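Local coordinates for protein XoxI (Bacillus cereus ATCC 14579, PDB 3CNW) that is of unknown function but belongs to the polyketide cyclase and lipid-transport family and may bind a hydrophobic ligand, at residues Pro80-Asn85 against Ile120-Gly125. Sequence-based numbering, arbitrary orientation.
Sequences PFPVTN and INLFHG
F123 points the far edge of its ring, the CE1-CZ side, at one face of F81, forming an edge-to-face aromatic pair with centroids 5.0 Å apart and planes at 71°. The closest approach is from F123 CZ to F81 CD2, 3.7 Å, and F123 CE1 lies above the F81 ring toward its rim. Such a T-shaped meeting suits two phenylalanines, since the slightly positive ring hydrogens of one are set against the electron-rich face of the other. The neighbouring edge of the same F123 ring meets V83, both of whose methyls come up to CE2 from the same side: CG1 is within 3.7 Å of F123 CE2 near the ring plane, and CG2 reaches CE2 and CZ less closely. Beta-branching suits V83 here, since two methyls can bear on the rim of one ring.

L122 adds a second prong from the helix. With CG anti to the backbone N (chi1 171°) and a chi2 of 66° making CD2 the extended branch, CD2 reaches F81 CD1 at 3.7 Å and, more loosely, P82 CD at 4.1 Å. The F81 ring is therefore touched by both helix residues. P82 is the centre of an inverse gamma turn, closed by a weak bond from V83 N to F81 O, and F81 and V83 on its two sides both point toward the helix.

Further out, Y86 and F109 meet the F123 ring, F81 rests on Y35 and I58, and P82 and T84 pair through their backbones with V112 and T110. The contact joins the loop leading into strand 83-94, and the strand's first residue, to the long helix 116-139, and this C-terminal helix packed against a curved antiparallel sheet is the hallmark of the Bet v 1-like helix-grip fold.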
ATOM      1  N   PRO A  80      14.136   6.181 -16.869  1.00 32.04           N
ATOM      2  CA  PRO A  80      15.186   6.780 -17.696  1.00 31.23           C
ATOM      3  C   PRO A  80      15.978   7.841 -16.934  1.00 29.76           C
ATOM      4  O   PRO A  80      16.935   8.396 -17.454  1.00 29.79           O
ATOM      5  CB  PRO A  80      14.396   7.376 -18.852  1.00 32.31           C
ATOM      6  CG  PRO A  80      13.155   7.871 -18.153  1.00 31.58           C
ATOM      7  CD  PRO A  80      12.807   6.698 -17.255  1.00 31.05           C
ATOM      8  N   PHE A  81      15.572   8.118 -15.699  1.00 28.37           N
ATOM      9  CA  PHE A  81      16.239   9.126 -14.877  1.00 25.67           C
ATOM     10  C   PHE A  81      17.686   8.783 -14.608  1.00 24.38           C
ATOM     11  O   PHE A  81      18.027   7.617 -14.428  1.00 24.09           O
ATOM     12  CB  PHE A  81      15.525   9.267 -13.545  1.00 23.87           C
ATOM     13  CG  PHE A  81      14.100   9.670 -13.678  1.00 23.04           C
ATOM     14  CD1 PHE A  81      13.743  10.702 -14.546  1.00 20.79           C
ATOM     15  CD2 PHE A  81      13.113   9.059 -12.914  1.00 21.22           C
ATOM     16  CE1 PHE A  81      12.424  11.122 -14.652  1.00 21.24           C
ATOM     17  CE2 PHE A  81      11.786   9.468 -13.010  1.00 20.32           C
ATOM     18  CZ  PHE A  81      11.445  10.508 -13.883  1.00 21.44           C
ATOM     19  N   PRO A  82      18.558   9.799 -14.551  1.00 23.79           N
ATOM     20  CA  PRO A  82      19.979   9.562 -14.297  1.00 23.55           C
ATOM     21  C   PRO A  82      20.329   9.488 -12.813  1.00 22.54           C
ATOM     22  O   PRO A  82      21.097  10.299 -12.308  1.00 22.71           O
ATOM     23  CB  PRO A  82      20.639  10.745 -14.991  1.00 23.40           C
ATOM     24  CG  PRO A  82      19.691  11.850 -14.693  1.00 21.16           C
ATOM     25  CD  PRO A  82      18.329  11.205 -14.936  1.00 24.15           C
ATOM     26  N   VAL A  83      19.761   8.510 -12.120  1.00 22.36           N
ATOM     27  CA  VAL A  83      20.026   8.320 -10.700  1.00 22.54           C
ATOM     28  C   VAL A  83      19.905   6.848 -10.377  1.00 23.96           C
ATOM     29  O   VAL A  83      19.452   6.066 -11.207  1.00 23.04           O
ATOM     30  CB  VAL A  83      19.005   9.075  -9.779  1.00 21.49           C
ATOM     31  CG1 VAL A  83      19.057  10.572 -10.041  1.00 21.26           C
ATOM     32  CG2 VAL A  83      17.585   8.521  -9.984  1.00 17.93           C
ATOM     33  N   THR A  84      20.311   6.488  -9.163  1.00 25.70           N
ATOM     34  CA  THR A  84      20.225   5.119  -8.671  1.00 26.74           C
ATOM     35  C   THR A  84      20.038   5.230  -7.151  1.00 26.40           C
ATOM     36  O   THR A  84      20.302   6.289  -6.565  1.00 27.58           O
ATOM     37  CB  THR A  84      21.503   4.306  -9.040  1.00 26.81           C
ATOM     38  OG1 THR A  84      21.273   2.916  -8.799  1.00 28.29           O
ATOM     39  CG2 THR A  84      22.703   4.766  -8.227  1.00 30.82           C
ATOM     40  N   ASN A  85      19.563   4.165  -6.517  1.00 25.77           N
ATOM     41  CA  ASN A  85      19.317   4.185  -5.070  1.00 27.01           C
ATOM     42  C   ASN A  85      18.254   5.238  -4.753  1.00 26.29           C
ATOM     43  O   ASN A  85      18.264   5.838  -3.683  1.00 26.62           O
ATOM     44  CB  ASN A  85      20.587   4.526  -4.286  1.00 27.82           C
ATOM     45  CG  ASN A  85      21.751   3.620  -4.626  1.00 30.80           C
ATOM     46  OD1 ASN A  85      21.628   2.394  -4.600  1.00 33.50           O
ATOM     47  ND2 ASN A  85      22.899   4.220  -4.929  1.00 29.96           N
ATOM     48  N   ILE A 120      18.989  17.082  -8.637  1.00 16.73           N
ATOM     49  CA  ILE A 120      18.131  17.789  -7.711  1.00 16.10           C
ATOM     50  C   ILE A 120      17.119  18.647  -8.468  1.00 17.76           C
ATOM     51  O   ILE A 120      15.919  18.590  -8.184  1.00 17.09           O
ATOM     52  CB  ILE A 120      18.989  18.634  -6.739  1.00 14.16           C
ATOM     53  CG1 ILE A 120      19.715  17.685  -5.770  1.00 14.66           C
ATOM     54  CG2 ILE A 120      18.131  19.639  -5.994  1.00 10.73           C
ATOM     55  CD1 ILE A 120      20.759  18.340  -4.877  1.00 13.92           C
ATOM     56  N   ASN A 121      17.582  19.419  -9.447  1.00 18.14           N
ATOM     57  CA  ASN A 121      16.660  20.243 -10.220  1.00 20.05           C
ATOM     58  C   ASN A 121      15.556  19.406 -10.868  1.00 19.25           C
ATOM     59  O   ASN A 121      14.387  19.769 -10.815  1.00 20.33           O
ATOM     60  CB  ASN A 121      17.403  21.024 -11.306  1.00 21.14           C
ATOM     61  CG  ASN A 121      18.180  22.199 -10.745  1.00 22.51           C
ATOM     62  OD1 ASN A 121      17.684  22.926  -9.889  1.00 26.27           O
ATOM     63  ND2 ASN A 121      19.389  22.402 -11.237  1.00 21.05           N
ATOM     64  N   LEU A 122      15.926  18.286 -11.483  1.00 19.75           N
ATOM     65  CA  LEU A 122      14.944  17.426 -12.133  1.00 19.49           C
ATOM     66  C   LEU A 122      13.826  17.019 -11.174  1.00 18.87           C
ATOM     67  O   LEU A 122      12.658  17.333 -11.383  1.00 19.01           O
ATOM     68  CB  LEU A 122      15.623  16.166 -12.690  1.00 20.62           C
ATOM     69  CG  LEU A 122      14.671  15.070 -13.206  1.00 23.84           C
ATOM     70  CD1 LEU A 122      13.915  15.579 -14.434  1.00 21.49           C
ATOM     71  CD2 LEU A 122      15.456  13.802 -13.540  1.00 22.95           C
ATOM     72  N   PHE A 123      14.192  16.320 -10.113  1.00 18.47           N
ATOM     73  CA  PHE A 123      13.206  15.867  -9.169  1.00 18.20           C
ATOM     74  C   PHE A 123      12.488  16.987  -8.440  1.00 17.65           C
ATOM     75  O   PHE A 123      11.284  16.899  -8.200  1.00 17.30           O
ATOM     76  CB  PHE A 123      13.860  14.870  -8.223  1.00 17.55           C
ATOM     77  CG  PHE A 123      14.154  13.557  -8.884  1.00 21.06           C
ATOM     78  CD1 PHE A 123      13.111  12.692  -9.220  1.00 21.72           C
ATOM     79  CD2 PHE A 123      15.450  13.218  -9.264  1.00 22.04           C
ATOM     80  CE1 PHE A 123      13.354  11.506  -9.934  1.00 23.60           C
ATOM     81  CE2 PHE A 123      15.700  12.036  -9.975  1.00 23.85           C
ATOM     82  CZ  PHE A 123      14.651  11.184 -10.310  1.00 22.29           C
ATOM     83  N   HIS A 124      13.207  18.048  -8.101  1.00 16.06           N
ATOM     84  CA  HIS A 124      12.555  19.147  -7.432  1.00 16.34           C
ATOM     85  C   HIS A 124      11.499  19.695  -8.398  1.00 15.79           C
ATOM     86  O   HIS A 124      10.395  20.039  -7.993  1.00 15.86           O
ATOM     87  CB  HIS A 124      13.548  20.242  -7.085  1.00 18.46           C
ATOM     88  CG  HIS A 124      13.014  21.225  -6.100  1.00 20.77           C
ATOM     89  ND1 HIS A 124      13.054  21.007  -4.745  1.00 22.16           N
ATOM     90  CD2 HIS A 124      12.370  22.406  -6.278  1.00 20.36           C
ATOM     91  CE1 HIS A 124      12.455  22.013  -4.121  1.00 23.33           C
ATOM     92  NE2 HIS A 124      12.034  22.870  -5.033  1.00 21.06           N
ATOM     93  N   GLY A 125      11.848  19.759  -9.680  1.00 15.35           N
ATOM     94  CA  GLY A 125      10.917  20.240 -10.682  1.00 12.70           C
ATOM     95  C   GLY A 125       9.665  19.374 -10.761  1.00 13.84           C
ATOM     96  O   GLY A 125       8.553  19.878 -10.917  1.00 11.77           O
TER